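Local coordinates for protein tryptophan halogenase (Shewanella frigidimarina, PDB 2PYX) that probably acts as an FAD-dependent monooxygenase of the tryptophan halogenase family, a group whose members chlorinate tryptophan, at residues 93-101 with 411-419; 336-344 with 390-401. All coordinates share one frame; numbering follows the deposited sequence.

Contact 1: 93-101 with 411-419; sequences RFINWCKDP and HYVISQRQE
Arg417 reaches across to the loop after strand 87-95 and grips one backbone oxygen side-on: NE lies 2.8 Å from Asn96 O and NH2 3.0 Å from the same atom, with that oxygen in the guanidinium plane. Extended from CG to NE (chi2 167°, chi3 159°), the arginine chain runs along the loop, and one face of the guanidinium is covered by Pro101 CD and Lys99 O. Next to it, Ser415 OG donates to Trp97 O at 2.6 Å, in the carbonyl plane, while accepting from Arg417 N in an ST turn. Gln416 N adds a bond to Cys98 O.

At the outer end the Asp100 carboxylate receives two successive amides on its syn sides, both tilted out of the carboxylate plane, Gln418 N on OD2 at 2.8 Å and Glu419 N on OD1 at 3.1 Å. A water joins Asp100 OD1 to Arg417 NH1; these opposite charges are near each other but form no direct bond.

Here the end of helix 383-413 and the segment leaving it are fastened to the loop that follows strand 87-95 of the large mixed sheet, beside the predicted tryptophan site. The His411 ring turns its edge to a face of Phe94 in an offset edge-to-face pair, planes at 65°, with CD2 3.6 Å from Phe94 CZ. NE2 of that histidine is hydrogen-bonded to Glu361 OE2, in a residue predicted to bind tryptophan, and ND1 bonds Phe407 O. Trp97 sets CZ3 over a face of Tyr412, 3.7 Å from CE1, the two rings inclined obliquely, while the tyrosine hydroxyl bonds Glu358.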
loop_
_atom_site.group_PDB
_atom_site.type_symbol
_atom_site.label_atom_id
_atom_site.label_comp_id
_atom_site.label_asym_id
_atom_site.label_seq_id
_atom_site.Cartn_x
_atom_site.Cartn_y
_atom_site.Cartn_z
ATOM N N ARG A 93 4.528 10.364 -6.895
ATOM C CA ARG A 93 5.485 11.312 -7.428
ATOM C C ARG A 93 6.339 11.840 -6.297
ATOM O O ARG A 93 5.824 12.340 -5.292
ATOM C CB ARG A 93 4.828 12.477 -8.137
ATOM C CG ARG A 93 5.841 13.350 -8.893
ATOM C CD ARG A 93 5.169 14.458 -9.645
ATOM N NE ARG A 93 4.170 13.960 -10.582
ATOM C CZ ARG A 93 4.449 13.395 -11.755
ATOM N NH1 ARG A 93 5.700 13.250 -12.138
ATOM N NH2 ARG A 93 3.469 12.969 -12.542
ATOM N N PHE A 94 7.640 11.702 -6.488
ATOM C CA PHE A 94 8.663 12.026 -5.483
ATOM C C PHE A 94 9.327 13.353 -5.878
ATOM O O PHE A 94 9.934 13.440 -6.949
ATOM C CB PHE A 94 9.661 10.883 -5.393
ATOM C CG PHE A 94 9.037 9.647 -4.841
ATOM C CD1 PHE A 94 8.811 9.514 -3.475
ATOM C CD2 PHE A 94 8.589 8.626 -5.677
ATOM C CE1 PHE A 94 8.174 8.391 -2.969
ATOM C CE2 PHE A 94 7.949 7.497 -5.155
ATOM C CZ PHE A 94 7.774 7.378 -3.803
ATOM N N ILE A 95 9.210 14.343 -4.993
ATOM C CA ILE A 95 9.640 15.702 -5.249
ATOM C C ILE A 95 10.758 16.009 -4.263
ATOM O O ILE A 95 10.582 15.807 -3.069
ATOM C CB ILE A 95 8.444 16.649 -5.102
ATOM C CG1 ILE A 95 7.318 16.190 -6.054
ATOM C CG2 ILE A 95 8.860 18.077 -5.370
ATOM C CD1 ILE A 95 6.001 16.835 -5.780
ATOM N N ASN A 96 11.863 16.563 -4.759
ATOM C CA ASN A 96 12.985 17.022 -3.961
ATOM C C ASN A 96 13.702 15.936 -3.159
ATOM O O ASN A 96 14.373 16.222 -2.193
ATOM C CB ASN A 96 12.577 18.185 -3.045
ATOM C CG ASN A 96 12.179 19.426 -3.815
ATOM O OD1 ASN A 96 12.436 19.526 -5.004
ATOM N ND2 ASN A 96 11.481 20.319 -3.144
ATOM N N TRP A 97 13.603 14.695 -3.612
ATOM C CA TRP A 97 14.274 13.606 -2.914
ATOM C C TRP A 97 15.730 13.475 -3.313
ATOM O O TRP A 97 16.532 12.912 -2.566
ATOM C CB TRP A 97 13.570 12.259 -3.207
ATOM C CG TRP A 97 12.403 12.018 -2.378
ATOM C CD1 TRP A 97 11.172 12.596 -2.437
ATOM C CD2 TRP A 97 12.346 11.056 -1.322
ATOM N NE1 TRP A 97 10.351 12.081 -1.445
ATOM C CE2 TRP A 97 11.056 11.116 -0.758
ATOM C CE3 TRP A 97 13.286 10.143 -0.797
ATOM C CZ2 TRP A 97 10.680 10.305 0.306
ATOM C CZ3 TRP A 97 12.892 9.329 0.255
ATOM C CH2 TRP A 97 11.618 9.429 0.798
ATOM N N CYS A 98 16.079 13.902 -4.519
ATOM C CA CYS A 98 17.405 13.647 -5.047
ATOM C C CYS A 98 18.516 14.620 -4.635
ATOM O O CYS A 98 19.681 14.217 -4.481
ATOM C CB CYS A 98 17.407 13.605 -6.568
ATOM S SG CYS A 98 16.358 12.334 -7.250
ATOM N N LYS A 99 18.157 15.906 -4.544
ATOM C CA LYS A 99 19.168 16.944 -4.336
ATOM C C LYS A 99 18.701 17.913 -3.262
ATOM O O LYS A 99 17.516 18.057 -3.029
ATOM C CB LYS A 99 19.367 17.715 -5.639
ATOM C CG LYS A 99 19.989 16.935 -6.798
ATOM C CD LYS A 99 19.786 17.748 -8.077
ATOM C CE LYS A 99 20.276 17.075 -9.346
ATOM N NZ LYS A 99 19.780 17.845 -10.557
ATOM N N ASP A 100 19.665 18.578 -2.620
ATOM C CA ASP A 100 19.335 19.709 -1.765
ATOM C C ASP A 100 18.602 20.734 -2.636
ATOM O O ASP A 100 19.129 21.098 -3.698
ATOM C CB ASP A 100 20.605 20.306 -1.188
ATOM C CG ASP A 100 21.285 19.367 -0.238
ATOM O OD1 ASP A 100 20.652 19.058 0.771
ATOM O OD2 ASP A 100 22.401 18.952 -0.523
ATOM N N PRO A 101 17.396 21.143 -2.231
ATOM C CA PRO A 101 16.578 22.001 -3.098
ATOM C C PRO A 101 17.230 23.330 -3.514
ATOM O O PRO A 101 17.877 24.000 -2.685
ATOM C CB PRO A 101 15.325 22.222 -2.284
ATOM C CG PRO A 101 15.231 20.987 -1.435
ATOM C CD PRO A 101 16.634 20.759 -1.032
ATOM N N HIS A 411 14.852 4.378 -1.588
ATOM C CA HIS A 411 14.429 5.742 -1.894
ATOM C C HIS A 411 15.360 6.737 -1.220
ATOM O O HIS A 411 15.597 7.834 -1.771
ATOM C CB HIS A 411 13.006 6.027 -1.435
ATOM C CG HIS A 411 11.929 5.279 -2.174
ATOM N ND1 HIS A 411 11.839 3.896 -2.161
ATOM C CD2 HIS A 411 10.878 5.719 -2.906
ATOM C CE1 HIS A 411 10.756 3.534 -2.839
ATOM N NE2 HIS A 411 10.153 4.619 -3.298
ATOM N N TYR A 412 15.842 6.409 -0.041
ATOM C CA TYR A 412 16.740 7.294 0.714
ATOM C C TYR A 412 18.185 7.144 0.307
ATOM O O TYR A 412 18.939 8.112 0.238
ATOM C CB TYR A 412 16.640 7.004 2.220
ATOM C CG TYR A 412 15.295 7.267 2.820
ATOM C CD1 TYR A 412 14.954 8.542 3.242
ATOM C CD2 TYR A 412 14.328 6.272 2.984
ATOM C CE1 TYR A 412 13.735 8.786 3.780
ATOM C CE2 TYR A 412 13.104 6.533 3.562
ATOM C CZ TYR A 412 12.805 7.802 3.951
ATOM O OH TYR A 412 11.571 8.071 4.523
ATOM N N VAL A 413 18.619 5.911 0.123
ATOM C CA VAL A 413 20.075 5.636 0.020
ATOM C C VAL A 413 20.721 6.257 -1.193
ATOM O O VAL A 413 21.910 6.583 -1.176
ATOM C CB VAL A 413 20.404 4.138 -0.068
ATOM C CG1 VAL A 413 21.952 3.919 -0.319
ATOM C CG2 VAL A 413 20.022 3.448 1.154
ATOM N N ILE A 414 19.949 6.383 -2.275
ATOM C CA ILE A 414 20.486 6.908 -3.526
ATOM C C ILE A 414 20.236 8.409 -3.744
ATOM O O ILE A 414 20.506 8.954 -4.833
ATOM C CB ILE A 414 20.033 6.078 -4.734
ATOM C CG1 ILE A 414 18.539 6.217 -4.967
ATOM C CG2 ILE A 414 20.448 4.625 -4.542
ATOM C CD1 ILE A 414 18.002 5.290 -6.066
ATOM N N SER A 415 19.784 9.089 -2.702
ATOM C CA SER A 415 19.770 10.547 -2.733
ATOM C C SER A 415 21.185 11.108 -2.764
ATOM O O SER A 415 22.139 10.476 -2.302
ATOM C CB SER A 415 19.059 11.108 -1.482
ATOM O OG SER A 415 18.946 12.532 -1.594
ATOM N N GLN A 416 21.286 12.337 -3.287
ATOM C CA GLN A 416 22.542 13.086 -3.244
ATOM C C GLN A 416 22.439 14.245 -2.256
ATOM O O GLN A 416 23.344 15.102 -2.175
ATOM C CB GLN A 416 22.933 13.589 -4.637
ATOM C CG GLN A 416 23.284 12.463 -5.590
ATOM C CD GLN A 416 23.909 12.976 -6.876
ATOM O OE1 GLN A 416 23.406 13.926 -7.483
ATOM N NE2 GLN A 416 25.016 12.357 -7.290
ATOM N N ARG A 417 21.368 14.289 -1.494
ATOM C CA ARG A 417 21.210 15.346 -0.479
ATOM C C ARG A 417 22.376 15.324 0.517
ATOM O O ARG A 417 22.744 14.285 1.030
ATOM C CB ARG A 417 19.905 15.198 0.261
ATOM C CG ARG A 417 18.712 15.726 -0.431
ATOM C CD ARG A 417 17.431 15.285 0.206
ATOM N NE ARG A 417 16.271 16.097 -0.100
ATOM C CZ ARG A 417 15.907 17.185 0.594
ATOM N NH1 ARG A 417 16.601 17.580 1.661
ATOM N NH2 ARG A 417 14.824 17.848 0.271
ATOM N N GLN A 418 22.924 16.515 0.780
ATOM C CA GLN A 418 24.134 16.687 1.599
ATOM C C GLN A 418 23.942 17.647 2.768
ATOM O O GLN A 418 24.704 17.566 3.733
ATOM C CB GLN A 418 25.306 17.222 0.763
ATOM C CG GLN A 418 25.917 16.222 -0.195
ATOM C CD GLN A 418 26.713 15.111 0.500
ATOM O OE1 GLN A 418 26.752 15.020 1.735
ATOM N NE2 GLN A 418 27.351 14.262 -0.297
ATOM N N GLU A 419 22.942 18.529 2.724
ATOM C CA GLU A 419 22.882 19.616 3.737
ATOM C C GLU A 419 22.480 19.143 5.124
ATOM O O GLU A 419 22.878 19.744 6.147
ATOM C CB GLU A 419 21.954 20.744 3.288
ATOM C CG GLU A 419 22.517 21.518 2.113
ATOM C CD GLU A 419 23.859 22.141 2.442
ATOM O OE1 GLU A 419 23.898 22.932 3.415
ATOM O OE2 GLU A 419 24.863 21.825 1.747
HETATM O O HOH W 1 19.610 17.456 2.767
HETATM O O HOH W 2 22.304 17.769 -3.473
#

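Contact 2: 336-344 with 390-401; sequences PGYRAKCWQ and SARVNERYQQHW
Trp401 and Tyr338 slide over each other in an offset stack, planes 13° apart, and each drops its CB onto the other's ring: Trp401 CB sits 3.5 Å above the centre of the Tyr338 ring, and Tyr338 CB lies over the five-membered ring of Trp401. Tyr338 gets there by placing its CG between the backbone N and the carbonyl carbon (chi1 61°), which lays the ring flat along the helix. A water links its OH to Gln398 O.

One turn back, Tyr397 is the bump that fills the bend between strands 337-339 and 343-344. Cys342 CB rests on one face of its ring, Trp401 CD1 on the opposite face, and its OH donates to Arg339 O at 2.7 Å. Replacing this tyrosine with alanine is likely to open a gap beneath Cys342 and leave Arg339 O without its hydroxyl donor.

The 390-401 part of helix 383-413 runs antiparallel to strand 337-339, the axes 10.2 Å apart at closest, while its earlier turns lie against strand 343-344, an outermost strand of the six-stranded sheet that carries the Rossmann-type, predicted FAD-binding region. The Asn394 amide pairs with both the N-H and the C=O of Trp343: ND2 donates to Trp343 O at 2.9 Å, nearly straight at 177°, while OD1 takes Trp343 N at 3.0 Å on a lone pair and, weakly, Cys342 N. Ser390 CB presses into the face of the Trp343 indole, 3.4 Å from CD2, and Val393 CG1 meets the edge of that indole and Cys342 SG. On the other flank Gln398 NE2 bonds Ala340 O at 2.9 Å.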
loop_
_atom_site.group_PDB
_atom_site.type_symbol
_atom_site.label_atom_id
_atom_site.label_comp_id
_atom_site.label_asym_id
_atom_site.label_seq_id
_atom_site.Cartn_x
_atom_site.Cartn_y
_atom_site.Cartn_z
ATOM N N PRO A 336 8.591 1.570 13.957
ATOM C CA PRO A 336 8.389 0.933 12.653
ATOM C C PRO A 336 9.011 -0.466 12.671
ATOM O O PRO A 336 10.126 -0.648 13.152
ATOM C CB PRO A 336 9.169 1.827 11.683
ATOM C CG PRO A 336 10.182 2.452 12.497
ATOM C CD PRO A 336 9.532 2.694 13.837
ATOM N N GLY A 337 8.285 -1.451 12.145
ATOM C CA GLY A 337 8.791 -2.817 12.105
ATOM C C GLY A 337 7.681 -3.802 11.938
ATOM O O GLY A 337 6.562 -3.428 11.599
ATOM N N TYR A 338 8.038 -5.068 12.089
ATOM C CA TYR A 338 7.104 -6.136 11.833
ATOM C C TYR A 338 7.340 -7.300 12.760
ATOM O O TYR A 338 8.435 -7.541 13.248
ATOM C CB TYR A 338 7.129 -6.554 10.367
ATOM C CG TYR A 338 8.452 -7.070 9.882
ATOM C CD1 TYR A 338 9.436 -6.211 9.415
ATOM C CD2 TYR A 338 8.705 -8.433 9.819
ATOM C CE1 TYR A 338 10.664 -6.692 8.974
ATOM C CE2 TYR A 338 9.933 -8.908 9.369
ATOM C CZ TYR A 338 10.912 -8.028 8.933
ATOM O OH TYR A 338 12.125 -8.505 8.434
ATOM N N ARG A 339 6.253 -8.023 12.995
ATOM C CA ARG A 339 6.341 -9.209 13.815
ATOM C C ARG A 339 7.111 -10.294 13.088
ATOM O O ARG A 339 7.036 -10.400 11.871
ATOM C CB ARG A 339 4.941 -9.695 14.181
ATOM C CG ARG A 339 4.151 -8.743 15.053
ATOM C CD ARG A 339 4.591 -8.819 16.498
ATOM N NE ARG A 339 4.101 -7.657 17.205
ATOM C CZ ARG A 339 4.352 -7.370 18.470
ATOM N NH1 ARG A 339 5.076 -8.173 19.208
ATOM N NH2 ARG A 339 3.859 -6.263 18.996
ATOM N N ALA A 340 7.858 -11.124 13.807
ATOM C CA ALA A 340 8.728 -12.084 13.129
ATOM C C ALA A 340 7.962 -13.083 12.220
ATOM O O ALA A 340 8.520 -13.589 11.244
ATOM C CB ALA A 340 9.546 -12.829 14.168
ATOM N N LYS A 341 6.731 -13.405 12.624
ATOM C CA LYS A 341 5.804 -14.252 11.887
ATOM C C LYS A 341 4.459 -13.528 11.867
ATOM O O LYS A 341 4.172 -12.788 12.810
ATOM C CB LYS A 341 5.620 -15.584 12.656
ATOM C CG LYS A 341 6.799 -16.501 12.674
ATOM C CD LYS A 341 6.768 -17.505 13.797
ATOM C CE LYS A 341 6.015 -18.702 13.468
ATOM N NZ LYS A 341 6.299 -19.763 14.514
ATOM N N CYS A 342 3.624 -13.750 10.863
ATOM C CA CYS A 342 2.215 -13.301 10.914
ATOM C C CYS A 342 1.252 -14.389 11.404
ATOM O O CYS A 342 0.114 -14.059 11.725
ATOM C CB CYS A 342 1.686 -12.794 9.578
ATOM S SG CYS A 342 1.518 -14.007 8.274
ATOM N N TRP A 343 1.689 -15.637 11.482
ATOM C CA TRP A 343 0.802 -16.756 11.785
ATOM C C TRP A 343 1.481 -17.659 12.833
ATOM O O TRP A 343 2.543 -18.200 12.584
ATOM C CB TRP A 343 0.486 -17.541 10.520
ATOM C CG TRP A 343 -0.607 -18.559 10.606
ATOM C CD1 TRP A 343 -1.059 -19.211 11.717
ATOM C CD2 TRP A 343 -1.365 -19.052 9.492
ATOM N NE1 TRP A 343 -2.084 -20.090 11.355
ATOM C CE2 TRP A 343 -2.284 -20.017 10.003
ATOM C CE3 TRP A 343 -1.351 -18.789 8.109
ATOM C CZ2 TRP A 343 -3.164 -20.684 9.188
ATOM C CZ3 TRP A 343 -2.230 -19.440 7.303
ATOM C CH2 TRP A 343 -3.132 -20.393 7.846
ATOM N N GLN A 344 0.897 -17.716 14.030
ATOM C CA GLN A 344 1.431 -18.521 15.132
ATOM C C GLN A 344 0.263 -19.336 15.681
ATOM O O GLN A 344 -0.794 -18.778 15.973
ATOM C CB GLN A 344 1.990 -17.596 16.228
ATOM C CG GLN A 344 2.542 -18.317 17.453
ATOM C CD GLN A 344 3.748 -19.158 17.103
ATOM O OE1 GLN A 344 4.767 -18.658 16.587
ATOM N NE2 GLN A 344 3.653 -20.460 17.370
ATOM N N SER A 390 0.944 -22.590 7.538
ATOM C CA SER A 390 1.409 -21.386 8.200
ATOM C C SER A 390 2.891 -21.183 7.969
ATOM O O SER A 390 3.359 -20.036 7.816
ATOM C CB SER A 390 1.091 -21.382 9.662
ATOM O OG SER A 390 1.677 -22.432 10.376
ATOM N N ALA A 391 3.651 -22.279 7.927
ATOM C CA ALA A 391 5.098 -22.128 7.692
ATOM C C ALA A 391 5.355 -21.468 6.333
ATOM O O ALA A 391 6.229 -20.584 6.215
ATOM C CB ALA A 391 5.794 -23.451 7.766
ATOM N N ARG A 392 4.662 -21.884 5.274
ATOM C CA ARG A 392 4.953 -21.325 3.951
ATOM C C ARG A 392 4.387 -19.900 3.815
ATOM O O ARG A 392 4.984 -19.037 3.158
ATOM C CB ARG A 392 4.514 -22.269 2.827
ATOM C CG ARG A 392 3.018 -22.423 2.653
ATOM C CD ARG A 392 2.784 -23.721 1.830
ATOM N NE ARG A 392 1.415 -23.897 1.408
ATOM C CZ ARG A 392 0.957 -24.968 0.780
ATOM N NH1 ARG A 392 1.755 -25.998 0.593
ATOM N NH2 ARG A 392 -0.318 -25.008 0.397
ATOM N N VAL A 393 3.264 -19.631 4.471
ATOM C CA VAL A 393 2.737 -18.269 4.513
ATOM C C VAL A 393 3.703 -17.358 5.262
ATOM O O VAL A 393 3.957 -16.202 4.814
ATOM C CB VAL A 393 1.312 -18.219 5.117
ATOM C CG1 VAL A 393 0.848 -16.793 5.428
ATOM C CG2 VAL A 393 0.359 -18.882 4.186
ATOM N N ASN A 394 4.226 -17.822 6.388
ATOM C CA ASN A 394 5.230 -17.020 7.108
ATOM C C ASN A 394 6.481 -16.767 6.296
ATOM O O ASN A 394 7.049 -15.686 6.381
ATOM C CB ASN A 394 5.627 -17.632 8.472
ATOM C CG ASN A 394 4.562 -17.455 9.536
ATOM O OD1 ASN A 394 3.935 -16.382 9.644
ATOM N ND2 ASN A 394 4.372 -18.474 10.374
ATOM N N GLU A 395 6.935 -17.734 5.526
ATOM C CA GLU A 395 8.128 -17.536 4.727
ATOM C C GLU A 395 7.857 -16.433 3.703
ATOM O O GLU A 395 8.687 -15.525 3.497
ATOM C CB GLU A 395 8.507 -18.832 4.042
ATOM C CG GLU A 395 9.625 -18.685 3.061
ATOM C CD GLU A 395 10.072 -20.011 2.557
ATOM O OE1 GLU A 395 9.318 -20.611 1.780
ATOM O OE2 GLU A 395 11.162 -20.459 2.957
ATOM N N ARG A 396 6.693 -16.477 3.051
ATOM C CA ARG A 396 6.366 -15.458 2.039
ATOM C C ARG A 396 6.203 -14.096 2.693
ATOM O O ARG A 396 6.676 -13.080 2.149
ATOM C CB ARG A 396 5.087 -15.801 1.239
ATOM C CG ARG A 396 4.757 -14.846 0.119
ATOM C CD ARG A 396 5.783 -14.768 -1.006
ATOM N NE ARG A 396 5.981 -16.064 -1.675
ATOM C CZ ARG A 396 5.107 -16.659 -2.484
ATOM N NH1 ARG A 396 3.952 -16.132 -2.765
ATOM N NH2 ARG A 396 5.412 -17.829 -3.023
ATOM N N TYR A 397 5.560 -14.067 3.851
ATOM C CA TYR A 397 5.416 -12.830 4.646
ATOM C C TYR A 397 6.764 -12.206 4.967
ATOM O O TYR A 397 6.964 -10.973 4.795
ATOM C CB TYR A 397 4.645 -13.165 5.901
ATOM C CG TYR A 397 4.758 -12.223 7.047
ATOM C CD1 TYR A 397 3.868 -11.169 7.191
ATOM C CD2 TYR A 397 5.714 -12.399 8.025
ATOM C CE1 TYR A 397 3.948 -10.285 8.300
ATOM C CE2 TYR A 397 5.801 -11.544 9.117
ATOM C CZ TYR A 397 4.937 -10.461 9.232
ATOM O OH TYR A 397 4.975 -9.599 10.332
ATOM N N GLN A 398 7.709 -13.057 5.372
ATOM C CA GLN A 398 9.076 -12.601 5.680
ATOM C C GLN A 398 9.772 -12.052 4.416
ATOM O O GLN A 398 10.483 -11.012 4.452
ATOM C CB GLN A 398 9.844 -13.750 6.312
ATOM C CG GLN A 398 9.354 -14.037 7.712
ATOM C CD GLN A 398 9.645 -15.443 8.206
ATOM O OE1 GLN A 398 10.286 -16.248 7.497
ATOM N NE2 GLN A 398 9.156 -15.750 9.428
ATOM N N GLN A 399 9.585 -12.720 3.280
ATOM C CA GLN A 399 10.104 -12.229 1.989
ATOM C C GLN A 399 9.503 -10.835 1.694
ATOM O O GLN A 399 10.194 -9.901 1.299
ATOM C CB GLN A 399 9.743 -13.167 0.835
ATOM C CG GLN A 399 10.410 -14.546 0.857
ATOM C CD GLN A 399 11.886 -14.562 0.460
ATOM O OE1 GLN A 399 12.505 -13.528 0.187
ATOM N NE2 GLN A 399 12.449 -15.771 0.408
ATOM N N HIS A 400 8.198 -10.709 1.845
ATOM C CA HIS A 400 7.516 -9.412 1.599
ATOM C C HIS A 400 8.069 -8.305 2.449
ATOM O O HIS A 400 8.358 -7.215 1.933
ATOM C CB HIS A 400 6.030 -9.512 1.820
ATOM C CG HIS A 400 5.313 -10.285 0.754
ATOM N ND1 HIS A 400 5.744 -10.350 -0.556
ATOM C CD2 HIS A 400 4.137 -10.962 0.805
ATOM C CE1 HIS A 400 4.866 -11.060 -1.260
ATOM N NE2 HIS A 400 3.890 -11.451 -0.455
ATOM N N TRP A 401 8.230 -8.572 3.735
ATOM C CA TRP A 401 8.734 -7.515 4.657
ATOM C C TRP A 401 10.172 -7.153 4.344
ATOM O O TRP A 401 10.549 -5.982 4.375
ATOM C CB TRP A 401 8.480 -7.874 6.124
ATOM C CG TRP A 401 7.138 -7.403 6.562
ATOM C CD1 TRP A 401 5.985 -8.148 6.737
ATOM C CD2 TRP A 401 6.788 -6.062 6.852
ATOM N NE1 TRP A 401 4.969 -7.331 7.153
ATOM C CE2 TRP A 401 5.451 -6.043 7.261
ATOM C CE3 TRP A 401 7.519 -4.860 6.869
ATOM C CZ2 TRP A 401 4.811 -4.857 7.610
ATOM C CZ3 TRP A 401 6.865 -3.693 7.239
ATOM C CH2 TRP A 401 5.534 -3.712 7.595
HETATM O O HOH W 3 11.933 -10.657 6.803
#

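Both contacts draw on the long helix 383-413, contact 2 on its middle and contact 1 on its last turn and the segment beyond, with centres about 31 Å apart. Contact 2 is a buried one, and along the chain it is nested inside the loop that contact 1 closes. It sets the helix against strands of two smaller sheets through ring faces, with an asparagine, a glutamine and a tyrosine hydroxyl meeting backbone groups. Contact 1 is only partly buried: aromatic rings pack at its inner end, near the predicted tryptophan site, while charged groups and bridging waters take over toward the outer loop beyond the end of a strand of the large mixed sheet.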